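Local atomic coordinates of insecticidal Delta-Endotoxin Cry8Ea1 (Bacillus Thuringiensis, PDB entry 3EB7), a protein that kills larvae of the underground pest Holotrichia parallela, probably by inserting part of its N-terminal helical domain into gut membranes as a pore, like other three-domain Cry toxins. Residues 7-12 with 45-50; 107-112 with 155-160; 199-204 with 268-273; 469-474 with 542-547. All coordinates share one frame; numbering follows the deposited sequence.

Contact 1: residues 7-12 with 45-50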
loop_
_atom_site.group_PDB
_atom_site.type_symbol
_atom_site.label_atom_id
_atom_site.label_comp_id
_atom_site.label_asym_id
_atom_site.label_seq_id
_atom_site.Cartn_x
_atom_site.Cartn_y
_atom_site.Cartn_z
ATOM N N VAL A 7 -9.802 6.997 6.010
ATOM C CA VAL A 7 -9.267 5.944 5.164
ATOM C C VAL A 7 -9.796 6.134 3.751
ATOM O O VAL A 7 -9.100 5.924 2.771
ATOM C CB VAL A 7 -9.630 4.566 5.757
ATOM C CG1 VAL A 7 -9.452 3.448 4.739
ATOM C CG2 VAL A 7 -8.731 4.314 6.962
ATOM N N LYS A 8 -11.045 6.583 3.672
ATOM C CA LYS A 8 -11.651 6.921 2.412
ATOM C C LYS A 8 -10.838 8.037 1.761
ATOM O O LYS A 8 -10.487 7.955 0.606
ATOM C CB LYS A 8 -13.116 7.311 2.662
ATOM C CG LYS A 8 -14.011 7.225 1.469
ATOM C CD LYS A 8 -15.370 7.822 1.801
ATOM C CE LYS A 8 -16.026 8.474 0.569
ATOM N NZ LYS A 8 -15.779 9.946 0.503
ATOM N N THR A 9 -10.507 9.067 2.528
ATOM C CA THR A 9 -9.739 10.208 2.037
ATOM C C THR A 9 -8.347 9.819 1.562
ATOM O O THR A 9 -7.923 10.194 0.465
ATOM C CB THR A 9 -9.606 11.269 3.142
ATOM O OG1 THR A 9 -10.925 11.673 3.536
ATOM C CG2 THR A 9 -8.817 12.493 2.644
ATOM N N ALA A 10 -7.640 9.080 2.405
ATOM C CA ALA A 10 -6.283 8.653 2.149
ATOM C C ALA A 10 -6.208 7.732 0.934
ATOM O O ALA A 10 -5.280 7.850 0.128
ATOM C CB ALA A 10 -5.725 7.957 3.386
ATOM N N ILE A 11 -7.171 6.818 0.789
ATOM C CA ILE A 11 -7.156 5.905 -0.378
ATOM C C ILE A 11 -7.392 6.664 -1.669
ATOM O O ILE A 11 -6.752 6.400 -2.693
ATOM C CB ILE A 11 -8.165 4.753 -0.230
ATOM C CG1 ILE A 11 -7.558 3.654 0.653
ATOM C CG2 ILE A 11 -8.537 4.183 -1.571
ATOM C CD1 ILE A 11 -8.541 2.582 1.055
ATOM N N SER A 12 -8.319 7.622 -1.609
ATOM C CA SER A 12 -8.659 8.447 -2.742
ATOM C C SER A 12 -7.456 9.299 -3.197
ATOM O O SER A 12 -7.187 9.459 -4.405
ATOM C CB SER A 12 -9.824 9.346 -2.318
ATOM O OG SER A 12 -10.020 10.393 -3.245
ATOM N N LYS A 45 -15.988 22.587 7.594
ATOM C CA LYS A 45 -15.598 21.433 8.452
ATOM C C LYS A 45 -14.122 21.106 8.185
ATOM O O LYS A 45 -13.681 21.144 7.038
ATOM C CB LYS A 45 -16.484 20.195 8.151
ATOM C CG LYS A 45 -15.764 18.788 8.058
ATOM C CD LYS A 45 -15.892 17.837 9.335
ATOM C CE LYS A 45 -14.976 18.312 10.528
ATOM N NZ LYS A 45 -14.629 17.337 11.623
ATOM N N SER A 46 -13.368 20.794 9.236
ATOM C CA SER A 46 -11.964 20.476 9.057
ATOM C C SER A 46 -11.789 19.035 8.669
ATOM O O SER A 46 -12.081 18.130 9.466
ATOM C CB SER A 46 -11.141 20.727 10.307
ATOM O OG SER A 46 -9.876 20.104 10.104
ATOM N N GLN A 47 -11.290 18.812 7.453
ATOM C CA GLN A 47 -10.966 17.440 7.033
ATOM C C GLN A 47 -9.734 16.918 7.808
ATOM O O GLN A 47 -9.608 15.738 8.047
ATOM C CB GLN A 47 -10.845 17.347 5.500
ATOM C CG GLN A 47 -10.823 15.936 4.911
ATOM C CD GLN A 47 -12.113 15.146 5.138
ATOM O OE1 GLN A 47 -12.077 13.926 5.244
ATOM N NE2 GLN A 47 -13.243 15.843 5.272
ATOM N N TRP A 48 -8.867 17.816 8.267
ATOM C CA TRP A 48 -7.711 17.430 9.083
ATOM C C TRP A 48 -8.055 16.937 10.512
ATOM O O TRP A 48 -7.325 16.115 11.092
ATOM C CB TRP A 48 -6.692 18.574 9.139
ATOM C CG TRP A 48 -6.249 19.027 7.754
ATOM C CD1 TRP A 48 -6.825 19.979 6.985
ATOM C CD2 TRP A 48 -5.161 18.499 6.995
ATOM N NE1 TRP A 48 -6.150 20.108 5.787
ATOM C CE2 TRP A 48 -5.119 19.210 5.771
ATOM C CE3 TRP A 48 -4.194 17.517 7.245
ATOM C CZ2 TRP A 48 -4.153 18.957 4.789
ATOM C CZ3 TRP A 48 -3.245 17.270 6.288
ATOM C CH2 TRP A 48 -3.231 17.974 5.063
ATOM N N GLU A 49 -9.150 17.458 11.073
ATOM C CA GLU A 49 -9.651 16.999 12.377
ATOM C C GLU A 49 -10.054 15.533 12.270
ATOM O O GLU A 49 -9.807 14.784 13.171
ATOM C CB GLU A 49 -10.826 17.874 12.866
ATOM C CG GLU A 49 -11.731 17.228 13.920
ATOM C CD GLU A 49 -11.070 17.073 15.311
ATOM O OE1 GLU A 49 -9.892 17.438 15.487
ATOM O OE2 GLU A 49 -11.753 16.573 16.254
ATOM N N ILE A 50 -10.647 15.128 11.147
ATOM C CA ILE A 50 -10.909 13.708 10.870
ATOM C C ILE A 50 -9.665 12.772 10.919
ATOM O O ILE A 50 -9.760 11.650 11.435
ATOM C CB ILE A 50 -11.718 13.582 9.547
ATOM C CG1 ILE A 50 -13.073 14.287 9.732
ATOM C CG2 ILE A 50 -11.903 12.095 9.100
ATOM C CD1 ILE A 50 -13.834 14.529 8.437
#
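Thr9 and Gln47 meet from opposite directions, and they alone carry this small contact, which buries 67 Å² in all. Thr9 OG1 lies 3.1 Å from Gln47 OE1, but the hydroxyl's stronger partner is the carbonyl O of Asp5, one turn earlier on the same helix, and whether the proton is shared with Gln47 is unsettled. A bend at chi2 (64°) in the glutamine chain turns its amide oxygen toward the threonine. The Thr9 side of the pairing is buried, whereas Gln47 is only partly covered, which makes it the more open side of the pair. Just before Gln47, Ser46 is the N-cap of helix 47-59, its OG accepting from Glu49 N at 2.9 Å. Val7 and Ala10 pack on helix 198-220, Ile50 reaches back to Asp5 and Ala6 of helix 2-20, and Trp48 lies against helix 133-153. Helices 2-20 and 47-59 thus meet here, with helix 198-220 packed on the first and helix 133-153 on the second.

Contact 2: residues 107-112 with 155-160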
loop_
_atom_site.group_PDB
_atom_site.type_symbol
_atom_site.label_atom_id
_atom_site.label_comp_id
_atom_site.label_asym_id
_atom_site.label_seq_id
_atom_site.Cartn_x
_atom_site.Cartn_y
_atom_site.Cartn_z
ATOM N N ASN A 107 5.214 34.257 -5.759
ATOM C CA ASN A 107 4.911 34.767 -4.429
ATOM C C ASN A 107 3.982 33.836 -3.614
ATOM O O ASN A 107 4.187 33.641 -2.431
ATOM C CB ASN A 107 4.383 36.218 -4.569
ATOM C CG ASN A 107 3.579 36.706 -3.356
ATOM O OD1 ASN A 107 4.116 36.866 -2.245
ATOM N ND2 ASN A 107 2.284 36.996 -3.584
ATOM N N ARG A 108 2.995 33.222 -4.257
ATOM C CA ARG A 108 2.065 32.341 -3.548
ATOM C C ARG A 108 2.771 31.048 -3.109
ATOM O O ARG A 108 2.478 30.505 -2.052
ATOM C CB ARG A 108 0.844 31.987 -4.422
ATOM C CG ARG A 108 -0.096 33.127 -4.747
ATOM C CD ARG A 108 -0.749 33.673 -3.510
ATOM N NE ARG A 108 -1.474 34.915 -3.798
ATOM C CZ ARG A 108 -1.758 35.852 -2.882
ATOM N NH1 ARG A 108 -1.390 35.693 -1.606
ATOM N NH2 ARG A 108 -2.423 36.952 -3.245
ATOM N N PHE A 109 3.669 30.572 -3.974
ATOM C CA PHE A 109 4.441 29.368 -3.807
ATOM C C PHE A 109 5.408 29.545 -2.643
ATOM O O PHE A 109 5.574 28.635 -1.828
ATOM C CB PHE A 109 5.215 29.057 -5.116
ATOM C CG PHE A 109 6.397 28.144 -4.913
ATOM C CD1 PHE A 109 6.266 26.761 -5.082
ATOM C CD2 PHE A 109 7.647 28.669 -4.508
ATOM C CE1 PHE A 109 7.361 25.912 -4.838
ATOM C CE2 PHE A 109 8.726 27.846 -4.270
ATOM C CZ PHE A 109 8.585 26.454 -4.426
ATOM N N GLU A 110 6.036 30.717 -2.572
ATOM C CA GLU A 110 7.002 31.013 -1.518
ATOM C C GLU A 110 6.300 31.175 -0.198
ATOM O O GLU A 110 6.838 30.828 0.837
ATOM C CB GLU A 110 7.783 32.287 -1.832
ATOM C CG GLU A 110 8.761 32.191 -3.022
ATOM C CD GLU A 110 9.334 33.575 -3.427
ATOM O OE1 GLU A 110 9.209 34.544 -2.640
ATOM O OE2 GLU A 110 9.906 33.698 -4.534
ATOM N N ILE A 111 5.084 31.701 -0.233
ATOM C CA ILE A 111 4.264 31.782 0.987
ATOM C C ILE A 111 3.908 30.382 1.482
ATOM O O ILE A 111 3.955 30.123 2.679
ATOM C CB ILE A 111 2.977 32.664 0.793
ATOM C CG1 ILE A 111 3.343 34.167 0.816
ATOM C CG2 ILE A 111 1.872 32.289 1.815
ATOM C CD1 ILE A 111 2.366 35.059 0.073
ATOM N N LEU A 112 3.568 29.468 0.576
ATOM C CA LEU A 112 3.262 28.092 1.002
ATOM C C LEU A 112 4.473 27.416 1.605
ATOM O O LEU A 112 4.400 26.882 2.706
ATOM C CB LEU A 112 2.649 27.252 -0.118
ATOM C CG LEU A 112 1.177 27.591 -0.322
ATOM C CD1 LEU A 112 0.715 26.984 -1.605
ATOM C CD2 LEU A 112 0.298 27.143 0.892
ATOM N N GLU A 155 12.309 27.905 -13.236
ATOM C CA GLU A 155 13.016 28.701 -14.220
ATOM C C GLU A 155 12.045 29.635 -14.963
ATOM O O GLU A 155 12.297 30.843 -15.062
ATOM C CB GLU A 155 13.810 27.790 -15.154
ATOM C CG GLU A 155 13.770 28.168 -16.623
ATOM C CD GLU A 155 13.868 26.932 -17.513
ATOM O OE1 GLU A 155 12.937 26.697 -18.346
ATOM O OE2 GLU A 155 14.870 26.189 -17.348
ATOM N N GLU A 156 10.936 29.069 -15.444
ATOM C CA GLU A 156 9.799 29.813 -16.017
ATOM C C GLU A 156 9.329 31.027 -15.197
ATOM O O GLU A 156 9.017 32.081 -15.770
ATOM C CB GLU A 156 8.646 28.843 -16.225
ATOM C CG GLU A 156 8.025 28.939 -17.571
ATOM C CD GLU A 156 7.983 27.613 -18.329
ATOM O OE1 GLU A 156 8.177 27.678 -19.573
ATOM O OE2 GLU A 156 7.757 26.527 -17.714
ATOM N N TRP A 157 9.299 30.885 -13.867
ATOM C CA TRP A 157 8.919 31.970 -12.964
ATOM C C TRP A 157 10.084 32.873 -12.621
ATOM O O TRP A 157 9.929 33.796 -11.817
ATOM C CB TRP A 157 8.351 31.454 -11.639
ATOM C CG TRP A 157 7.183 30.515 -11.746
ATOM C CD1 TRP A 157 6.294 30.397 -12.796
ATOM C CD2 TRP A 157 6.753 29.572 -10.752
ATOM N NE1 TRP A 157 5.349 29.438 -12.506
ATOM C CE2 TRP A 157 5.603 28.921 -11.261
ATOM C CE3 TRP A 157 7.216 29.228 -9.480
ATOM C CZ2 TRP A 157 4.929 27.929 -10.544
ATOM C CZ3 TRP A 157 6.548 28.251 -8.762
ATOM C CH2 TRP A 157 5.418 27.602 -9.300
ATOM N N GLY A 158 11.257 32.598 -13.187
ATOM C CA GLY A 158 12.415 33.457 -12.961
ATOM C C GLY A 158 13.219 33.228 -11.683
ATOM O O GLY A 158 13.935 34.142 -11.199
ATOM N N PHE A 159 13.136 32.022 -11.130
ATOM C CA PHE A 159 14.060 31.668 -10.065
ATOM C C PHE A 159 15.450 31.531 -10.663
ATOM O O PHE A 159 15.600 31.161 -11.834
ATOM C CB PHE A 159 13.661 30.376 -9.359
ATOM C CG PHE A 159 12.535 30.539 -8.386
ATOM C CD1 PHE A 159 11.356 29.811 -8.550
ATOM C CD2 PHE A 159 12.654 31.397 -7.292
ATOM C CE1 PHE A 159 10.292 29.931 -7.651
ATOM C CE2 PHE A 159 11.599 31.533 -6.372
ATOM C CZ PHE A 159 10.410 30.800 -6.553
ATOM N N SER A 160 16.464 31.864 -9.864
ATOM C CA SER A 160 17.839 31.632 -10.264
ATOM C C SER A 160 18.146 30.150 -10.147
ATOM O O SER A 160 17.418 29.384 -9.484
ATOM C CB SER A 160 18.817 32.475 -9.430
ATOM O OG SER A 160 18.733 32.186 -8.048
#
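A carboxylate set against the rim of a phenyl ring is the odd element here: Glu110 OE2 approaches Phe159 CE2 to 3.3 Å, near the plane of the ring, although the carboxylate itself is turned 42° from that plane. The glutamate reaches this edge because its chain runs extended beyond CG. Beside it Phe109, with CG opposite its own backbone N (chi1 159°), points into a cluster with Trp157 and Phe159. Trp157 turns the edge of its six-membered ring toward the face of Phe109 in an offset edge-to-face pair, centroids 5.7 Å apart and planes at 60°; its CZ3 comes within 3.9 Å of Phe109 CG. Phe159 meets Phe109 obliquely, its CZ 4.0 Å from Phe109 CD2. Tyr167 of helix 161-191 adds edge-to-face partners for both phenylalanines. The two rings come from the loop between helices 133-153 and 161-191: Trp157 lies within a type I turn from Glu155 to Gly158, and Phe159 follows directly after it. Cohesion across this contact therefore rests on dispersion and ring electrostatics, and the slightly positive C-H rim of Phe159 probably gives the partly exposed carboxylate mild attraction.

Contact 3: residues 199-204 with 268-273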
loop_
_atom_site.group_PDB
_atom_site.type_symbol
_atom_site.label_atom_id
_atom_site.label_comp_id
_atom_site.label_asym_id
_atom_site.label_seq_id
_atom_site.Cartn_x
_atom_site.Cartn_y
_atom_site.Cartn_z
ATOM N N LYS A 199 -8.537 -9.650 21.462
ATOM C CA LYS A 199 -9.142 -8.348 21.298
ATOM C C LYS A 199 -8.044 -7.356 20.984
ATOM O O LYS A 199 -8.161 -6.580 20.033
ATOM C CB LYS A 199 -9.871 -7.939 22.576
ATOM C CG LYS A 199 -10.525 -6.555 22.568
ATOM C CD LYS A 199 -11.149 -6.290 23.913
ATOM C CE LYS A 199 -11.560 -4.809 24.084
ATOM N NZ LYS A 199 -13.020 -4.603 23.936
ATOM N N GLN A 200 -6.963 -7.389 21.768
ATOM C CA GLN A 200 -5.791 -6.578 21.476
ATOM C C GLN A 200 -5.240 -6.858 20.082
ATOM O O GLN A 200 -4.855 -5.950 19.385
ATOM C CB GLN A 200 -4.737 -6.851 22.516
ATOM C CG GLN A 200 -5.084 -6.213 23.881
ATOM C CD GLN A 200 -4.185 -6.701 24.989
ATOM O OE1 GLN A 200 -3.681 -7.817 24.953
ATOM N NE2 GLN A 200 -3.998 -5.870 25.999
ATOM N N TRP A 201 -5.215 -8.123 19.654
ATOM C CA TRP A 201 -4.762 -8.399 18.300
ATOM C C TRP A 201 -5.618 -7.649 17.233
ATOM O O TRP A 201 -5.082 -7.046 16.313
ATOM C CB TRP A 201 -4.680 -9.902 18.037
ATOM C CG TRP A 201 -4.001 -10.125 16.734
ATOM C CD1 TRP A 201 -2.666 -10.329 16.520
ATOM C CD2 TRP A 201 -4.630 -10.134 15.435
ATOM N NE1 TRP A 201 -2.431 -10.446 15.170
ATOM C CE2 TRP A 201 -3.618 -10.354 14.489
ATOM C CE3 TRP A 201 -5.955 -9.988 14.997
ATOM C CZ2 TRP A 201 -3.879 -10.429 13.120
ATOM C CZ3 TRP A 201 -6.224 -10.047 13.627
ATOM C CH2 TRP A 201 -5.191 -10.271 12.708
ATOM N N VAL A 202 -6.944 -7.688 17.378
ATOM C CA VAL A 202 -7.858 -6.938 16.463
ATOM C C VAL A 202 -7.484 -5.444 16.372
ATOM O O VAL A 202 -7.425 -4.873 15.275
ATOM C CB VAL A 202 -9.354 -7.133 16.874
ATOM C CG1 VAL A 202 -10.300 -6.286 16.000
ATOM C CG2 VAL A 202 -9.727 -8.578 16.793
ATOM N N GLU A 203 -7.181 -4.845 17.516
ATOM C CA GLU A 203 -6.788 -3.435 17.609
ATOM C C GLU A 203 -5.460 -3.159 16.929
ATOM O O GLU A 203 -5.295 -2.190 16.166
ATOM C CB GLU A 203 -6.741 -3.006 19.084
ATOM C CG GLU A 203 -8.128 -3.151 19.757
ATOM C CD GLU A 203 -8.110 -3.080 21.299
ATOM O OE1 GLU A 203 -9.205 -3.012 21.870
ATOM O OE2 GLU A 203 -7.039 -3.093 21.943
ATOM N N TYR A 204 -4.512 -4.046 17.192
ATOM C CA TYR A 204 -3.163 -3.923 16.662
ATOM C C TYR A 204 -3.214 -4.042 15.128
ATOM O O TYR A 204 -2.661 -3.236 14.402
ATOM C CB TYR A 204 -2.343 -5.063 17.320
ATOM C CG TYR A 204 -0.967 -5.323 16.778
ATOM C CD1 TYR A 204 -0.774 -6.179 15.685
ATOM C CD2 TYR A 204 0.147 -4.710 17.357
ATOM C CE1 TYR A 204 0.507 -6.443 15.189
ATOM C CE2 TYR A 204 1.413 -4.955 16.890
ATOM C CZ TYR A 204 1.605 -5.833 15.810
ATOM O OH TYR A 204 2.904 -6.066 15.353
ATOM N N SER A 268 0.694 -15.312 14.294
ATOM C CA SER A 268 1.355 -16.366 13.532
ATOM C C SER A 268 0.384 -17.263 12.701
ATOM O O SER A 268 0.813 -18.009 11.826
ATOM C CB SER A 268 2.297 -17.154 14.456
ATOM O OG SER A 268 1.609 -18.260 14.973
ATOM N N THR A 269 -0.923 -17.131 12.921
ATOM C CA THR A 269 -1.911 -17.922 12.181
ATOM C C THR A 269 -2.739 -17.109 11.166
ATOM O O THR A 269 -2.970 -17.595 10.041
ATOM C CB THR A 269 -2.879 -18.666 13.135
ATOM O OG1 THR A 269 -2.152 -19.301 14.199
ATOM C CG2 THR A 269 -3.684 -19.681 12.402
ATOM N N PHE A 270 -3.200 -15.907 11.548
ATOM C CA PHE A 270 -3.982 -15.065 10.642
ATOM C C PHE A 270 -3.171 -14.426 9.499
ATOM O O PHE A 270 -3.715 -14.155 8.417
ATOM C CB PHE A 270 -4.670 -13.951 11.398
ATOM C CG PHE A 270 -5.990 -14.330 12.009
ATOM C CD1 PHE A 270 -6.479 -13.618 13.097
ATOM C CD2 PHE A 270 -6.752 -15.377 11.503
ATOM C CE1 PHE A 270 -7.715 -13.913 13.655
ATOM C CE2 PHE A 270 -8.012 -15.682 12.051
ATOM C CZ PHE A 270 -8.489 -14.965 13.122
ATOM N N ILE A 271 -1.890 -14.174 9.768
ATOM C CA ILE A 271 -0.973 -13.509 8.880
ATOM C C ILE A 271 -0.122 -14.589 8.187
ATOM O O ILE A 271 0.403 -15.496 8.829
ATOM C CB ILE A 271 -0.074 -12.478 9.661
ATOM C CG1 ILE A 271 -0.947 -11.489 10.443
ATOM C CG2 ILE A 271 0.879 -11.669 8.725
ATOM C CD1 ILE A 271 -2.021 -10.797 9.609
ATOM N N ARG A 272 -0.027 -14.469 6.869
ATOM C CA ARG A 272 0.676 -15.411 6.043
ATOM C C ARG A 272 2.155 -15.252 6.297
ATOM O O ARG A 272 2.643 -14.124 6.373
ATOM C CB ARG A 272 0.431 -15.085 4.556
ATOM C CG ARG A 272 -0.896 -15.558 4.023
ATOM C CD ARG A 272 -0.655 -16.226 2.650
ATOM N NE ARG A 272 -0.933 -15.255 1.639
ATOM C CZ ARG A 272 -0.692 -15.396 0.341
ATOM N NH1 ARG A 272 -0.131 -16.489 -0.163
ATOM N NH2 ARG A 272 -1.047 -14.402 -0.459
ATOM N N GLY A 273 2.867 -16.368 6.359
ATOM C CA GLY A 273 4.292 -16.334 6.055
ATOM C C GLY A 273 4.631 -15.442 4.851
ATOM O O GLY A 273 3.818 -15.241 3.930
#
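One face of the Trp201 indole is covered by Phe270, whose CD1 stands 3.5 Å above the indole plane and is displaced from the middle of the indole, while Ile271 CD1 sits at the edge, in the plane of the ring. The two rings meet obliquely, the phenylalanine ring and the six-membered ring of Trp201 tilted by 52°, with centroids 5.2 Å apart. Phe270 CD1 lies 3.6 Å from both Trp201 CH2 and Trp201 CZ3, and Phe270 CB follows at 3.9 Å from Trp201 CH2. At the edge, Ile271 CD1 is 4.0 Å from Trp201 CZ2. The indole reaches out from its helix because CG stands opposite the backbone N (chi1 -171°). Helix 198-220 belongs to the N-terminal helical domain, and helix 263-270 to the region of the second, beta-rich domain, so this is a worked case of a domain interface in which one large aromatic is met over a face and at an edge by apolar side chains of the second domain. Trp201 NE1 donates to Glu267 OE1, which helps hold the rotation of the indole and gives its N-H a partner. Phe263 adds a further ring, edge-to-face with Trp201, and Pro246 touches both Trp201 and Phe270. Beyond the apolar patch, Phe270 O accepts from Thr420 OG1, and Arg272 forms salt bridges with Asp278 and Glu241.

Contact 4: residues 469-474 with 542-547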
loop_
_atom_site.group_PDB
_atom_site.type_symbol
_atom_site.label_atom_id
_atom_site.label_comp_id
_atom_site.label_asym_id
_atom_site.label_seq_id
_atom_site.Cartn_x
_atom_site.Cartn_y
_atom_site.Cartn_z
ATOM N N HIS A 469 8.390 -1.525 4.779
ATOM C CA HIS A 469 7.695 -0.314 5.241
ATOM C C HIS A 469 8.118 0.908 4.481
ATOM O O HIS A 469 7.334 1.826 4.334
ATOM C CB HIS A 469 7.874 -0.034 6.722
ATOM C CG HIS A 469 7.154 -0.986 7.618
ATOM N ND1 HIS A 469 7.451 -1.098 8.956
ATOM C CD2 HIS A 469 6.152 -1.862 7.375
ATOM C CE1 HIS A 469 6.658 -2.004 9.502
ATOM N NE2 HIS A 469 5.867 -2.487 8.561
ATOM N N TYR A 470 9.347 0.912 3.993
ATOM C CA TYR A 470 9.834 1.963 3.096
ATOM C C TYR A 470 9.472 1.775 1.611
ATOM O O TYR A 470 9.530 2.744 0.846
ATOM C CB TYR A 470 11.360 2.073 3.199
ATOM C CG TYR A 470 11.851 2.827 4.420
ATOM C CD1 TYR A 470 12.267 2.142 5.565
ATOM C CD2 TYR A 470 11.868 4.234 4.431
ATOM C CE1 TYR A 470 12.717 2.824 6.705
ATOM C CE2 TYR A 470 12.297 4.932 5.566
ATOM C CZ TYR A 470 12.718 4.225 6.692
ATOM O OH TYR A 470 13.159 4.920 7.794
ATOM N N LEU A 471 9.109 0.550 1.195
ATOM C CA LEU A 471 9.108 0.194 -0.257
ATOM C C LEU A 471 7.697 -0.036 -0.827
ATOM O O LEU A 471 7.506 -0.093 -2.029
ATOM C CB LEU A 471 10.003 -1.046 -0.500
ATOM C CG LEU A 471 11.340 -1.066 0.279
ATOM C CD1 LEU A 471 12.079 -2.405 0.154
ATOM C CD2 LEU A 471 12.283 0.080 -0.139
ATOM N N GLY A 472 6.715 -0.182 0.060
ATOM C CA GLY A 472 5.341 -0.444 -0.328
ATOM C C GLY A 472 5.100 -1.916 -0.530
ATOM O O GLY A 472 4.098 -2.298 -1.146
ATOM N N GLY A 473 6.007 -2.732 0.015
ATOM C CA GLY A 473 6.007 -4.200 -0.171
ATOM C C GLY A 473 7.360 -4.819 0.196
ATOM O O GLY A 473 8.297 -4.112 0.458
ATOM N N ASP A 474 7.466 -6.132 0.172
ATOM C CA ASP A 474 8.679 -6.802 0.604
ATOM C C ASP A 474 9.844 -6.796 -0.410
ATOM O O ASP A 474 9.663 -7.056 -1.606
ATOM C CB ASP A 474 8.360 -8.240 0.975
ATOM C CG ASP A 474 7.462 -8.350 2.208
ATOM O OD1 ASP A 474 7.568 -7.493 3.137
ATOM O OD2 ASP A 474 6.648 -9.311 2.236
ATOM N N GLU A 542 17.915 7.059 3.399
ATOM C CA GLU A 542 19.236 7.274 2.752
ATOM C C GLU A 542 20.059 5.996 2.409
ATOM O O GLU A 542 20.945 6.043 1.553
ATOM C CB GLU A 542 20.096 8.196 3.608
ATOM C CG GLU A 542 20.423 7.587 4.970
ATOM C CD GLU A 542 21.478 8.390 5.753
ATOM O OE1 GLU A 542 22.344 7.736 6.409
ATOM O OE2 GLU A 542 21.448 9.666 5.691
ATOM N N ASN A 543 19.760 4.886 3.086
ATOM C CA ASN A 543 20.368 3.601 2.798
ATOM C C ASN A 543 19.823 2.929 1.534
ATOM O O ASN A 543 20.295 1.865 1.155
ATOM C CB ASN A 543 20.202 2.649 3.996
ATOM C CG ASN A 543 20.816 3.209 5.293
ATOM O OD1 ASN A 543 21.982 3.623 5.322
ATOM N ND2 ASN A 543 20.038 3.195 6.362
ATOM N N PHE A 544 18.855 3.539 0.858
ATOM C CA PHE A 544 18.427 3.007 -0.455
ATOM C C PHE A 544 19.068 3.723 -1.608
ATOM O O PHE A 544 19.115 4.948 -1.609
ATOM C CB PHE A 544 16.909 3.028 -0.550
ATOM C CG PHE A 544 16.285 2.125 0.447
ATOM C CD1 PHE A 544 15.870 2.621 1.670
ATOM C CD2 PHE A 544 16.194 0.752 0.186
ATOM C CE1 PHE A 544 15.333 1.765 2.611
ATOM C CE2 PHE A 544 15.665 -0.106 1.115
ATOM C CZ PHE A 544 15.228 0.384 2.327
ATOM N N LYS A 545 19.609 2.965 -2.569
ATOM C CA LYS A 545 20.330 3.568 -3.694
ATOM C C LYS A 545 20.003 2.837 -4.982
ATOM O O LYS A 545 19.403 1.772 -4.955
ATOM C CB LYS A 545 21.854 3.553 -3.454
ATOM C CG LYS A 545 22.301 4.252 -2.139
ATOM C CD LYS A 545 23.494 5.195 -2.319
ATOM C CE LYS A 545 23.605 6.190 -1.155
ATOM N NZ LYS A 545 23.746 5.513 0.224
ATOM N N PHE A 546 20.437 3.405 -6.100
ATOM C CA PHE A 546 20.232 2.816 -7.412
ATOM C C PHE A 546 21.497 2.163 -7.961
ATOM O O PHE A 546 22.576 2.730 -7.896
ATOM C CB PHE A 546 19.724 3.864 -8.411
ATOM C CG PHE A 546 18.246 4.097 -8.337
ATOM C CD1 PHE A 546 17.349 3.051 -8.593
ATOM C CD2 PHE A 546 17.742 5.362 -8.027
ATOM C CE1 PHE A 546 15.963 3.243 -8.522
ATOM C CE2 PHE A 546 16.348 5.574 -7.949
ATOM C CZ PHE A 546 15.462 4.504 -8.201
ATOM N N ALA A 547 21.343 0.941 -8.452
ATOM C CA ALA A 547 22.299 0.335 -9.349
ATOM C C ALA A 547 21.791 0.641 -10.756
ATOM O O ALA A 547 20.805 0.047 -11.204
ATOM C CB ALA A 547 22.379 -1.161 -9.113
#
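With CG anti to the carbonyl carbon (chi1 -64°), Phe544 sends its ring toward Tyr470 and Leu471. Leu471 uses the same staggered position (chi1 -42°), and although its first bond does not head for the phenylalanine, its end does. The outcome is a CH-pi contact: Leu471 CD2 hangs over one face of the Phe544 ring, 4.0 Å from its centroid and 26° from the ring normal, with Phe544 CE2 the nearest carbon at 3.6 Å. The Tyr470 side chain runs at about a right angle to that of Phe544, placing Tyr470 CB 4.0 Å from Phe544 CE1; the two rings are oblique, their centroids 5.9 Å apart. All three side chains are buried, and the apolar contact that joins them carries the whole meeting. Next to Leu471 the backbone turns through Gly472, whose positive phi is a conformation that calls for glycine. On the far side of Phe544, Lys545 NZ bonds back to Glu542 O, 3.1 Å away and in the carbonyl plane. The two segments belong to the C-terminal domain, in Cry toxins a beta sandwich, and the strand 545-548 pairs with strand 498-507, whose Cys506 also touches Phe544. Tyr470 OH bonds to Asp180 of helix 161-191, so the loop at 469-474 lies between this sheet and the helical domain.

The contacts follow one another along the chain, and none touches another. Contacts 1 and 2 lie within the helical domain, 29 Å apart between centres; the centres of contacts 2 and 3 are 49 Å apart on opposite sides of the chain's centre. Contact 3 joins the helical domain to the second domain, and contact 4, 26 Å from contact 3 by centres but only about 7 Å by nearest atoms, lies in the C-terminal domain. Helix 198-220 serves contact 3 and borders contact 1, helix 133-153 borders contacts 1 and 2, and helix 161-191 contacts 2 and 4. The helical bundle thus takes part in or borders all four contacts, packing on both other domains.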